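Local coordinates for protein listeriolysin O (Listeria monocytogenes, PDB 4CDB) that forms oligomeric pores in cholesterol-containing host membranes after binding to them and changing conformation, and thereby lyses cells, at residues K413-N418 with S428-P433; A443-G448 with W453-I458; S472-T477 with K481-V486. All blocks are in the same frame, centred on the assembly; numbering follows the deposited sequence.

Overall arrangement
All three contacts belong to the C-terminal beta sandwich, at one end of the elongated chain. Contact 1 bridges the two sheets, with residues 413-418 leaving the four-stranded one and 428-433 on the other. Contact 2 lies in the four-stranded sheet, where residues 443-448 and 453-458 form the hairpin that carries the conserved undecapeptide, and contact 3 is a hairpin in the facing sheet. The centres of contacts 2 and 3 are about 12 Å apart, and Ile458 CG1 meets Tyr482 CD2 at 3.5 Å across the sandwich. Both also border the bound tris(hydroxyethyl)aminomethane. Contact 1 touches neither, its centre lying about 20 Å from that of contact 2 and about 18 Å from that of contact 3.

Contact 1 (K413-N418 with S428-P433); sequences KNWSEN and SSIYLP
Trp415 lays one face of its indole against the end of Ile430, and this pair carries most of the contact. CD1 of Ile430 stands 3.6 Å from the centroid of the five-membered ring of Trp415 and 16° off the ring normal, a CH-pi contact over the face. CD1 of Ile430 comes closest to CD2 of Trp415, at 3.5 Å. CG1 of Ile430 follows beneath the nitrogen side of the ring, 3.7 Å from NE1 of Trp415, and thus both carbons of the longer isoleucine branch lie against the indole. That branch is extended, with chi2 at 176°, carrying CD1 forward. Ser428 approaches differently: its OG lies at the ring edge, near the plane, 3.6 Å from CZ2 of Trp415. No hydrogen bond crosses between the segments; the association rests on van der Waals packing.

The opposite face of the indole is taken by CB of Glu417, from the type I turn that runs from Trp415 to Asn418 and is closed by Asn418 N to Trp415 O at 3.2 Å. Trp415 also touches Ile383 of strand 362-385, while its backbone is hydrogen-bonded to Ile395 of strand 391-402, in the four-stranded sheet it leaves. A tryptophan at the exit of strand 408-414 therefore packs on strand 426-432 of the facing sheet, the sheet-to-sheet packing that defines a beta sandwich.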
loop_
_atom_site.group_PDB
_atom_site.type_symbol
_atom_site.label_atom_id
_atom_site.label_comp_id
_atom_site.label_asym_id
_atom_site.label_seq_id
_atom_site.Cartn_x
_atom_site.Cartn_y
_atom_site.Cartn_z
ATOM N N LYS A 413 -1.810 -42.216 -7.982
ATOM C CA LYS A 413 -2.123 -42.986 -6.784
ATOM C C LYS A 413 -3.338 -43.888 -6.976
ATOM O O LYS A 413 -4.299 -43.520 -7.651
ATOM C CB LYS A 413 -2.331 -42.054 -5.587
ATOM C CG LYS A 413 -1.071 -41.316 -5.160
ATOM C CD LYS A 413 -0.033 -42.282 -4.604
ATOM C CE LYS A 413 1.384 -41.839 -4.945
ATOM N NZ LYS A 413 1.692 -40.468 -4.454
ATOM N N ASN A 414 -3.280 -45.074 -6.381
ATOM C CA ASN A 414 -4.391 -46.013 -6.427
ATOM C C ASN A 414 -4.874 -46.382 -5.031
ATOM O O ASN A 414 -4.073 -46.541 -4.109
ATOM C CB ASN A 414 -3.999 -47.280 -7.188
ATOM C CG ASN A 414 -4.011 -47.084 -8.690
ATOM O OD1 ASN A 414 -4.980 -46.578 -9.254
ATOM N ND2 ASN A 414 -2.927 -47.480 -9.347
ATOM N N TRP A 415 -6.188 -46.508 -4.884
ATOM C CA TRP A 415 -6.771 -46.971 -3.634
ATOM C C TRP A 415 -6.325 -48.404 -3.373
ATOM O O TRP A 415 -6.268 -49.222 -4.292
ATOM C CB TRP A 415 -8.296 -46.898 -3.696
ATOM C CG TRP A 415 -8.967 -47.158 -2.381
ATOM C CD1 TRP A 415 -8.424 -47.010 -1.137
ATOM C CD2 TRP A 415 -10.307 -47.621 -2.182
ATOM N NE1 TRP A 415 -9.346 -47.348 -0.176
ATOM C CE2 TRP A 415 -10.511 -47.726 -0.791
ATOM C CE3 TRP A 415 -11.356 -47.952 -3.044
ATOM C CZ2 TRP A 415 -11.721 -48.152 -0.244
ATOM C CZ3 TRP A 415 -12.557 -48.374 -2.499
ATOM C CH2 TRP A 415 -12.729 -48.470 -1.113
ATOM N N SER A 416 -6.005 -48.701 -2.119
ATOM C CA SER A 416 -5.517 -50.020 -1.739
ATOM C C SER A 416 -6.562 -51.113 -1.954
ATOM O O SER A 416 -6.218 -52.282 -2.122
ATOM C CB SER A 416 -5.073 -50.012 -0.278
ATOM O OG SER A 416 -6.168 -49.719 0.568
ATOM N N GLU A 417 -7.837 -50.732 -1.943
ATOM C CA GLU A 417 -8.921 -51.701 -2.075
ATOM C C GLU A 417 -9.363 -51.898 -3.523
ATOM O O GLU A 417 -10.371 -52.552 -3.788
ATOM C CB GLU A 417 -10.120 -51.293 -1.213
ATOM C CG GLU A 417 -9.805 -51.136 0.269
ATOM C CD GLU A 417 -9.410 -52.443 0.938
ATOM O OE1 GLU A 417 -9.782 -53.520 0.426
ATOM O OE2 GLU A 417 -8.733 -52.390 1.986
ATOM N N ASN A 418 -8.607 -51.329 -4.457
ATOM C CA ASN A 418 -8.918 -51.471 -5.876
ATOM C C ASN A 418 -8.957 -52.929 -6.331
ATOM O O ASN A 418 -8.120 -53.737 -5.924
ATOM C CB ASN A 418 -7.921 -50.685 -6.732
ATOM C CG ASN A 418 -8.290 -49.218 -6.867
ATOM O OD1 ASN A 418 -9.263 -48.749 -6.276
ATOM N ND2 ASN A 418 -7.506 -48.484 -7.649
ATOM N N SER A 428 -16.121 -47.496 3.731
ATOM C CA SER A 428 -14.725 -47.103 3.868
ATOM C C SER A 428 -14.539 -45.657 3.421
ATOM O O SER A 428 -15.323 -45.143 2.623
ATOM C CB SER A 428 -13.818 -48.029 3.053
ATOM O OG SER A 428 -12.452 -47.743 3.289
ATOM N N SER A 429 -13.503 -45.006 3.938
ATOM C CA SER A 429 -13.211 -43.624 3.569
ATOM C C SER A 429 -11.786 -43.474 3.052
ATOM O O SER A 429 -10.830 -43.905 3.700
ATOM C CB SER A 429 -13.436 -42.682 4.756
ATOM O OG SER A 429 -14.816 -42.533 5.044
ATOM N N ILE A 430 -11.651 -42.863 1.881
ATOM C CA ILE A 430 -10.339 -42.579 1.315
ATOM C C ILE A 430 -9.915 -41.159 1.682
ATOM O O ILE A 430 -10.630 -40.200 1.394
ATOM C CB ILE A 430 -10.349 -42.714 -0.214
ATOM C CG1 ILE A 430 -10.946 -44.060 -0.623
ATOM C CG2 ILE A 430 -8.945 -42.546 -0.771
ATOM C CD1 ILE A 430 -11.088 -44.227 -2.116
ATOM N N TYR A 431 -8.753 -41.027 2.314
ATOM C CA TYR A 431 -8.274 -39.724 2.761
ATOM C C TYR A 431 -7.351 -39.087 1.729
ATOM O O TYR A 431 -6.221 -39.535 1.530
ATOM C CB TYR A 431 -7.580 -39.840 4.121
ATOM C CG TYR A 431 -8.524 -40.163 5.260
ATOM C CD1 TYR A 431 -8.959 -41.464 5.483
ATOM C CD2 TYR A 431 -8.985 -39.166 6.110
ATOM C CE1 TYR A 431 -9.824 -41.763 6.520
ATOM C CE2 TYR A 431 -9.850 -39.454 7.151
ATOM C CZ TYR A 431 -10.267 -40.754 7.352
ATOM O OH TYR A 431 -11.127 -41.038 8.387
ATOM N N LEU A 432 -7.845 -38.040 1.075
ATOM C CA LEU A 432 -7.088 -37.356 0.034
ATOM C C LEU A 432 -6.409 -36.099 0.568
ATOM O O LEU A 432 -7.053 -35.260 1.203
ATOM C CB LEU A 432 -8.000 -36.992 -1.141
ATOM C CG LEU A 432 -8.743 -38.148 -1.813
ATOM C CD1 LEU A 432 -9.597 -37.639 -2.962
ATOM C CD2 LEU A 432 -7.766 -39.203 -2.296
ATOM N N PRO A 433 -5.100 -35.965 0.309
ATOM C CA PRO A 433 -4.353 -34.760 0.681
ATOM C C PRO A 433 -4.755 -33.579 -0.197
ATOM O O PRO A 433 -5.419 -33.780 -1.216
ATOM C CB PRO A 433 -2.899 -35.154 0.409
ATOM C CG PRO A 433 -2.986 -36.200 -0.651
ATOM C CD PRO A 433 -4.248 -36.963 -0.360
#

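Contact 2 (A443-G448 with W453-I458). With TAM (tris(hydroxyethyl)aminomethane), chain U; ACT (acetate ion), chain B.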
loop_
_atom_site.group_PDB
_atom_site.type_symbol
_atom_site.label_atom_id
_atom_site.label_comp_id
_atom_site.label_asym_id
_atom_site.label_seq_id
_atom_site.Cartn_x
_atom_site.Cartn_y
_atom_site.Cartn_z
ATOM N N ALA A 443 -16.861 -48.225 -10.479
ATOM C CA ALA A 443 -17.436 -49.339 -9.733
ATOM C C ALA A 443 -18.207 -50.267 -10.659
ATOM O O ALA A 443 -18.944 -49.807 -11.533
ATOM C CB ALA A 443 -18.340 -48.828 -8.621
ATOM N N LYS A 444 -18.026 -51.570 -10.464
ATOM C CA LYS A 444 -18.755 -52.574 -11.228
ATOM C C LYS A 444 -19.346 -53.641 -10.310
ATOM O O LYS A 444 -18.886 -53.828 -9.180
ATOM C CB LYS A 444 -17.854 -53.227 -12.280
ATOM C CG LYS A 444 -16.654 -53.969 -11.707
ATOM C CD LYS A 444 -15.789 -54.560 -12.814
ATOM C CE LYS A 444 -14.605 -55.321 -12.234
ATOM N NZ LYS A 444 -13.724 -55.893 -13.292
ATOM N N GLU A 445 -20.365 -54.341 -10.797
ATOM C CA GLU A 445 -21.019 -55.370 -9.999
ATOM C C GLU A 445 -21.177 -56.666 -10.783
ATOM O O GLU A 445 -21.446 -56.646 -11.986
ATOM C CB GLU A 445 -22.375 -54.876 -9.489
ATOM C CG GLU A 445 -23.340 -54.425 -10.579
ATOM C CD GLU A 445 -24.398 -55.465 -10.910
ATOM O OE1 GLU A 445 -24.322 -56.599 -10.391
ATOM O OE2 GLU A 445 -25.310 -55.139 -11.696
ATOM N N CYS A 446 -21.004 -57.792 -10.098
ATOM C CA CYS A 446 -21.127 -59.100 -10.734
ATOM C C CYS A 446 -22.589 -59.513 -10.916
ATOM O O CYS A 446 -23.301 -59.755 -9.943
ATOM C CB CYS A 446 -20.371 -60.160 -9.928
ATOM S SG CYS A 446 -20.363 -61.802 -10.685
ATOM N N THR A 447 -23.030 -59.596 -12.169
ATOM C CA THR A 447 -24.411 -59.966 -12.471
ATOM C C THR A 447 -24.596 -61.477 -12.510
ATOM O O THR A 447 -25.678 -61.984 -12.219
ATOM C CB THR A 447 -24.876 -59.386 -13.818
ATOM O OG1 THR A 447 -24.197 -60.054 -14.889
ATOM C CG2 THR A 447 -24.600 -57.896 -13.885
ATOM N N GLY A 448 -23.538 -62.191 -12.882
ATOM C CA GLY A 448 -23.585 -63.640 -12.958
ATOM C C GLY A 448 -24.067 -64.162 -14.299
ATOM O O GLY A 448 -24.151 -65.375 -14.507
ATOM N N TRP A 453 -20.914 -60.696 -17.407
ATOM C CA TRP A 453 -20.539 -61.111 -16.059
ATOM C C TRP A 453 -20.405 -59.916 -15.117
ATOM O O TRP A 453 -20.964 -59.910 -14.020
ATOM C CB TRP A 453 -19.244 -61.925 -16.083
ATOM C CG TRP A 453 -19.020 -62.702 -14.822
ATOM C CD1 TRP A 453 -18.185 -62.378 -13.791
ATOM C CD2 TRP A 453 -19.655 -63.932 -14.453
ATOM N NE1 TRP A 453 -18.258 -63.335 -12.807
ATOM C CE2 TRP A 453 -19.153 -64.300 -13.189
ATOM C CE3 TRP A 453 -20.596 -64.760 -15.072
ATOM C CZ2 TRP A 453 -19.563 -65.460 -12.531
ATOM C CZ3 TRP A 453 -21.002 -65.913 -14.419
ATOM C CH2 TRP A 453 -20.486 -66.251 -13.162
ATOM N N TRP A 454 -19.655 -58.909 -15.551
ATOM C CA TRP A 454 -19.532 -57.665 -14.800
ATOM C C TRP A 454 -20.316 -56.553 -15.482
ATOM O O TRP A 454 -20.290 -56.432 -16.707
ATOM C CB TRP A 454 -18.065 -57.245 -14.675
ATOM C CG TRP A 454 -17.257 -58.134 -13.790
ATOM C CD1 TRP A 454 -16.380 -59.105 -14.181
ATOM C CD2 TRP A 454 -17.246 -58.137 -12.358
ATOM N NE1 TRP A 454 -15.825 -59.712 -13.078
ATOM C CE2 TRP A 454 -16.340 -59.135 -11.947
ATOM C CE3 TRP A 454 -17.915 -57.391 -11.383
ATOM C CZ2 TRP A 454 -16.088 -59.406 -10.601
ATOM C CZ3 TRP A 454 -17.663 -57.661 -10.049
ATOM C CH2 TRP A 454 -16.758 -58.660 -9.671
ATOM N N ARG A 455 -21.006 -55.740 -14.687
ATOM C CA ARG A 455 -21.710 -54.577 -15.215
ATOM C C ARG A 455 -21.208 -53.303 -14.551
ATOM O O ARG A 455 -21.165 -53.212 -13.322
ATOM C CB ARG A 455 -23.219 -54.710 -15.005
ATOM C CG ARG A 455 -24.012 -53.498 -15.476
ATOM C CD ARG A 455 -25.498 -53.682 -15.229
ATOM N NE ARG A 455 -25.992 -54.929 -15.805
ATOM C CZ ARG A 455 -27.259 -55.328 -15.754
ATOM N NH1 ARG A 455 -28.170 -54.575 -15.152
ATOM N NH2 ARG A 455 -27.615 -56.480 -16.305
ATOM N N THR A 456 -20.825 -52.326 -15.366
ATOM C CA THR A 456 -20.351 -51.049 -14.849
ATOM C C THR A 456 -21.493 -50.285 -14.186
ATOM O O THR A 456 -22.567 -50.130 -14.769
ATOM C CB THR A 456 -19.733 -50.181 -15.965
ATOM O OG1 THR A 456 -18.592 -50.850 -16.517
ATOM C CG2 THR A 456 -19.302 -48.828 -15.418
ATOM N N VAL A 457 -21.262 -49.821 -12.961
ATOM C CA VAL A 457 -22.250 -49.025 -12.244
ATOM C C VAL A 457 -21.875 -47.547 -12.286
ATOM O O VAL A 457 -22.725 -46.689 -12.518
ATOM C CB VAL A 457 -22.378 -49.470 -10.774
ATOM C CG1 VAL A 457 -23.482 -48.689 -10.074
ATOM C CG2 VAL A 457 -22.657 -50.955 -10.700
ATOM N N ILE A 458 -20.594 -47.260 -12.053
ATOM C CA ILE A 458 -20.081 -45.890 -12.062
ATOM C C ILE A 458 -18.773 -45.796 -12.841
ATOM O O ILE A 458 -17.901 -46.652 -12.707
ATOM C CB ILE A 458 -19.796 -45.381 -10.629
ATOM C CG1 ILE A 458 -20.991 -45.619 -9.709
ATOM C CG2 ILE A 458 -19.421 -43.898 -10.637
ATOM C CD1 ILE A 458 -20.742 -45.179 -8.291
HETATM C C TAM U . -22.654 -43.807 -16.568
HETATM C C1 TAM U . -22.426 -43.854 -18.077
HETATM C C2 TAM U . -21.369 -43.568 -15.779
HETATM C C3 TAM U . -23.354 -45.101 -16.159
HETATM C C4 TAM U . -20.999 -43.497 -18.476
HETATM C C5 TAM U . -21.660 -42.884 -14.447
HETATM C C6 TAM U . -22.382 -46.146 -15.621
HETATM N N TAM U . -23.567 -42.701 -16.283
HETATM O O4 TAM U . -20.428 -44.608 -19.178
HETATM O O5 TAM U . -20.459 -42.823 -13.671
HETATM O O6 TAM U . -21.571 -46.651 -16.690
HETATM C C ACT B . -12.639 -59.343 -12.997
HETATM O O ACT B . -12.612 -58.169 -12.572
HETATM O OXT ACT B . -12.969 -59.614 -14.172
HETATM C CH3 ACT B . -12.310 -60.463 -12.056
#
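The undecapeptide hairpin of the cholesterol-dependent cytolysins pairs residues 443-448 antiparallel with 453-458, and Lys444 and Cys446 clasp Trp454 between them. Glu445 and Arg455 form a hydrogen-bonded pair, Glu445 N to Arg455 O at 2.9 Å. Nearer the base, Ala443 O accepts from both Val457 N, at 2.7 Å, and Ile458 N, at 3.1 Å, a classic beta bulge.

Over one face of the Trp454 indole, Lys444 NZ stands 4.1 Å from the centroid of the five-membered ring and 4° off its normal, a cation-pi contact. The extended lysine chain crosses the indole, and its CE makes a CH-pi contact over the six-membered ring, 20° off the normal. From the opposite face comes Cys446 CB, 4.0 Å from the six-membered centroid. Arg455 runs alongside Glu445 without forming a salt bridge; its guanidinium pairs instead with Glu452. Lys444 NZ also donates to an acetate, probably from the crystallisation liquor.

Trp453, at the corner of the chain, brings its ring back against residues 446-448. Gly448 CA lies over its six-membered ring, 3.9 Å from the centroid, and on the same face Cys446 SG lies 3.4 Å from Trp453 NE1, a sulfur-aromatic contact.

Contact 3 (S472-T477 with K481-V486). With TAM (tris(hydroxyethyl)aminomethane), chain U.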
loop_
_atom_site.group_PDB
_atom_site.type_symbol
_atom_site.label_atom_id
_atom_site.label_comp_id
_atom_site.label_asym_id
_atom_site.label_seq_id
_atom_site.Cartn_x
_atom_site.Cartn_y
_atom_site.Cartn_z
ATOM N N SER A 472 -22.091 -43.882 -3.234
ATOM C CA SER A 472 -22.943 -44.955 -2.733
ATOM C C SER A 472 -23.474 -45.817 -3.868
ATOM O O SER A 472 -23.830 -45.306 -4.929
ATOM C CB SER A 472 -24.112 -44.382 -1.929
ATOM O OG SER A 472 -23.646 -43.638 -0.815
ATOM N N ILE A 473 -23.510 -47.127 -3.648
ATOM C CA ILE A 473 -24.134 -48.040 -4.597
ATOM C C ILE A 473 -25.102 -48.969 -3.876
ATOM O O ILE A 473 -24.848 -49.392 -2.747
ATOM C CB ILE A 473 -23.097 -48.877 -5.380
ATOM C CG1 ILE A 473 -22.212 -49.684 -4.427
ATOM C CG2 ILE A 473 -22.249 -47.982 -6.265
ATOM C CD1 ILE A 473 -21.269 -50.651 -5.133
ATOM N N TRP A 474 -26.218 -49.272 -4.531
ATOM C CA TRP A 474 -27.213 -50.179 -3.972
ATOM C C TRP A 474 -28.027 -50.824 -5.086
ATOM O O TRP A 474 -27.595 -50.848 -6.241
ATOM C CB TRP A 474 -28.118 -49.457 -2.968
ATOM C CG TRP A 474 -28.981 -48.372 -3.553
ATOM C CD1 TRP A 474 -30.302 -48.469 -3.891
ATOM C CD2 TRP A 474 -28.590 -47.023 -3.855
ATOM N NE1 TRP A 474 -30.754 -47.268 -4.387
ATOM C CE2 TRP A 474 -29.724 -46.364 -4.375
ATOM C CE3 TRP A 474 -27.393 -46.309 -3.738
ATOM C CZ2 TRP A 474 -29.694 -45.027 -4.781
ATOM C CZ3 TRP A 474 -27.366 -44.979 -4.140
ATOM C CH2 TRP A 474 -28.509 -44.354 -4.655
ATOM N N GLY A 475 -29.199 -51.349 -4.743
ATOM C CA GLY A 475 -30.032 -52.018 -5.723
ATOM C C GLY A 475 -29.702 -53.493 -5.854
ATOM O O GLY A 475 -29.136 -54.095 -4.940
ATOM N N THR A 476 -30.056 -54.074 -6.996
ATOM C CA THR A 476 -29.873 -55.500 -7.223
ATOM C C THR A 476 -28.959 -55.748 -8.416
ATOM O O THR A 476 -28.481 -54.806 -9.048
ATOM C CB THR A 476 -31.220 -56.203 -7.479
ATOM O OG1 THR A 476 -31.833 -55.651 -8.650
ATOM C CG2 THR A 476 -32.152 -56.025 -6.289
ATOM N N THR A 477 -28.728 -57.022 -8.721
ATOM C CA THR A 477 -27.860 -57.405 -9.829
ATOM C C THR A 477 -28.424 -56.955 -11.171
ATOM O O THR A 477 -27.673 -56.587 -12.076
ATOM C CB THR A 477 -27.641 -58.926 -9.872
ATOM O OG1 THR A 477 -28.910 -59.590 -9.943
ATOM C CG2 THR A 477 -26.899 -59.394 -8.630
ATOM N N LYS A 481 -28.164 -49.332 -8.487
ATOM C CA LYS A 481 -28.270 -47.879 -8.420
ATOM C C LYS A 481 -27.026 -47.279 -7.782
ATOM O O LYS A 481 -26.270 -47.973 -7.099
ATOM C CB LYS A 481 -29.510 -47.445 -7.638
ATOM C CG LYS A 481 -30.831 -47.767 -8.310
ATOM C CD LYS A 481 -31.356 -49.115 -7.857
ATOM C CE LYS A 481 -32.729 -49.397 -8.438
ATOM N NZ LYS A 481 -33.242 -50.720 -7.991
ATOM N N TYR A 482 -26.819 -45.986 -8.007
ATOM C CA TYR A 482 -25.673 -45.296 -7.437
ATOM C C TYR A 482 -25.948 -43.812 -7.238
ATOM O O TYR A 482 -26.853 -43.245 -7.853
ATOM C CB TYR A 482 -24.441 -45.467 -8.330
ATOM C CG TYR A 482 -24.407 -44.520 -9.510
ATOM C CD1 TYR A 482 -25.141 -44.785 -10.657
ATOM C CD2 TYR A 482 -23.639 -43.362 -9.475
ATOM C CE1 TYR A 482 -25.114 -43.920 -11.737
ATOM C CE2 TYR A 482 -23.605 -42.493 -10.546
ATOM C CZ TYR A 482 -24.344 -42.777 -11.675
ATOM O OH TYR A 482 -24.313 -41.914 -12.746
ATOM N N SER A 483 -25.154 -43.188 -6.377
ATOM C CA SER A 483 -25.182 -41.741 -6.222
ATOM C C SER A 483 -23.771 -41.218 -5.984
ATOM O O SER A 483 -22.995 -41.816 -5.235
ATOM C CB SER A 483 -26.101 -41.332 -5.071
ATOM O OG SER A 483 -25.603 -41.798 -3.831
ATOM N N ASN A 484 -23.445 -40.108 -6.637
ATOM C CA ASN A 484 -22.174 -39.426 -6.434
ATOM C C ASN A 484 -22.452 -37.995 -5.995
ATOM O O ASN A 484 -22.602 -37.102 -6.828
ATOM C CB ASN A 484 -21.348 -39.448 -7.724
ATOM C CG ASN A 484 -20.014 -38.723 -7.588
ATOM O OD1 ASN A 484 -19.600 -38.339 -6.494
ATOM N ND2 ASN A 484 -19.330 -38.544 -8.712
ATOM N N LYS A 485 -22.524 -37.786 -4.683
ATOM C CA LYS A 485 -22.913 -36.489 -4.138
ATOM C C LYS A 485 -21.798 -35.831 -3.333
ATOM O O LYS A 485 -20.987 -36.512 -2.702
ATOM C CB LYS A 485 -24.172 -36.634 -3.285
ATOM C CG LYS A 485 -25.346 -37.219 -4.048
ATOM C CD LYS A 485 -26.584 -37.328 -3.180
ATOM C CE LYS A 485 -27.762 -37.859 -3.984
ATOM N NZ LYS A 485 -29.006 -37.955 -3.171
ATOM N N VAL A 486 -21.773 -34.501 -3.357
ATOM C CA VAL A 486 -20.715 -33.741 -2.700
ATOM C C VAL A 486 -21.178 -33.039 -1.424
ATOM O O VAL A 486 -22.301 -32.536 -1.346
ATOM C CB VAL A 486 -20.089 -32.697 -3.654
ATOM C CG1 VAL A 486 -19.345 -33.387 -4.782
ATOM C CG2 VAL A 486 -21.157 -31.769 -4.212
HETATM C C TAM U . -22.654 -43.807 -16.568
HETATM C C1 TAM U . -22.426 -43.854 -18.077
HETATM C C2 TAM U . -21.369 -43.568 -15.779
HETATM C C3 TAM U . -23.354 -45.101 -16.159
HETATM C C4 TAM U . -20.999 -43.497 -18.476
HETATM C C5 TAM U . -21.660 -42.884 -14.447
HETATM C C6 TAM U . -22.382 -46.146 -15.621
HETATM N N TAM U . -23.567 -42.701 -16.283
HETATM O O4 TAM U . -20.428 -44.608 -19.178
HETATM O O5 TAM U . -20.459 -42.823 -13.671
HETATM O O6 TAM U . -21.571 -46.651 -16.690
HETATM O O HOH W 1 -23.973 -40.989 -2.134
#
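Trp474 lies across the root of the Lys481 side chain, the two crossing at about a right angle. CB of Lys481 is 3.6 Å from the centroid of the five-membered ring of Trp474 and 22° off its normal, a CH-pi contact over the face. With chi1 at 65°, CG of Trp474 sits between its own backbone N and carbonyl carbon, and the indole is thereby swung over the neighbouring strand. The six-membered ring reaches further, to the backbone of Tyr482 and to Ser483, whose OG is 3.6 Å from CZ3 of Trp474. Beyond the ring, CD of Lys481 passes 3.8 Å from CA of Gly475.

On the same face, the side chains of Ser472 and Ser483 meet without a direct hydrogen bond between their hydroxyls; CB of Ser472 is 3.5 Å from OG of Ser483. A modelled water may join the two hydroxyls, but its contact with Ser483 is too short to be relied on. Ile473 and Tyr482 occupy the other face, where CG2 of Ile473 meets CB of Tyr482 at 3.9 Å.

The backbone fixes this register in the antiparallel hairpin of strands 468-475 and 480-486, with Thr477 of the cholesterol-binding pair Thr477-Leu478 in the connection. Ser472 and Ser483 exchange two hydrogen bonds, as do Trp474 and Lys481. Lys481 N is 2.8 Å from Trp474 O but above the carbonyl plane, 46° out of it; that oxygen also accepts from Tyr389 OH. Lys481 NZ bonds to Tyr479 O at the hairpin end.

The chemistry is therefore divided: the Trp474 face pairs an indole with the lysine CB and two serines, at the surface, whereas Ile473 and the tyrosine ring pack toward Val457 and Ile458 of the facing sheet, and the phenol OH ends 3.3 Å from C5 of the bound tris(hydroxyethyl)aminomethane.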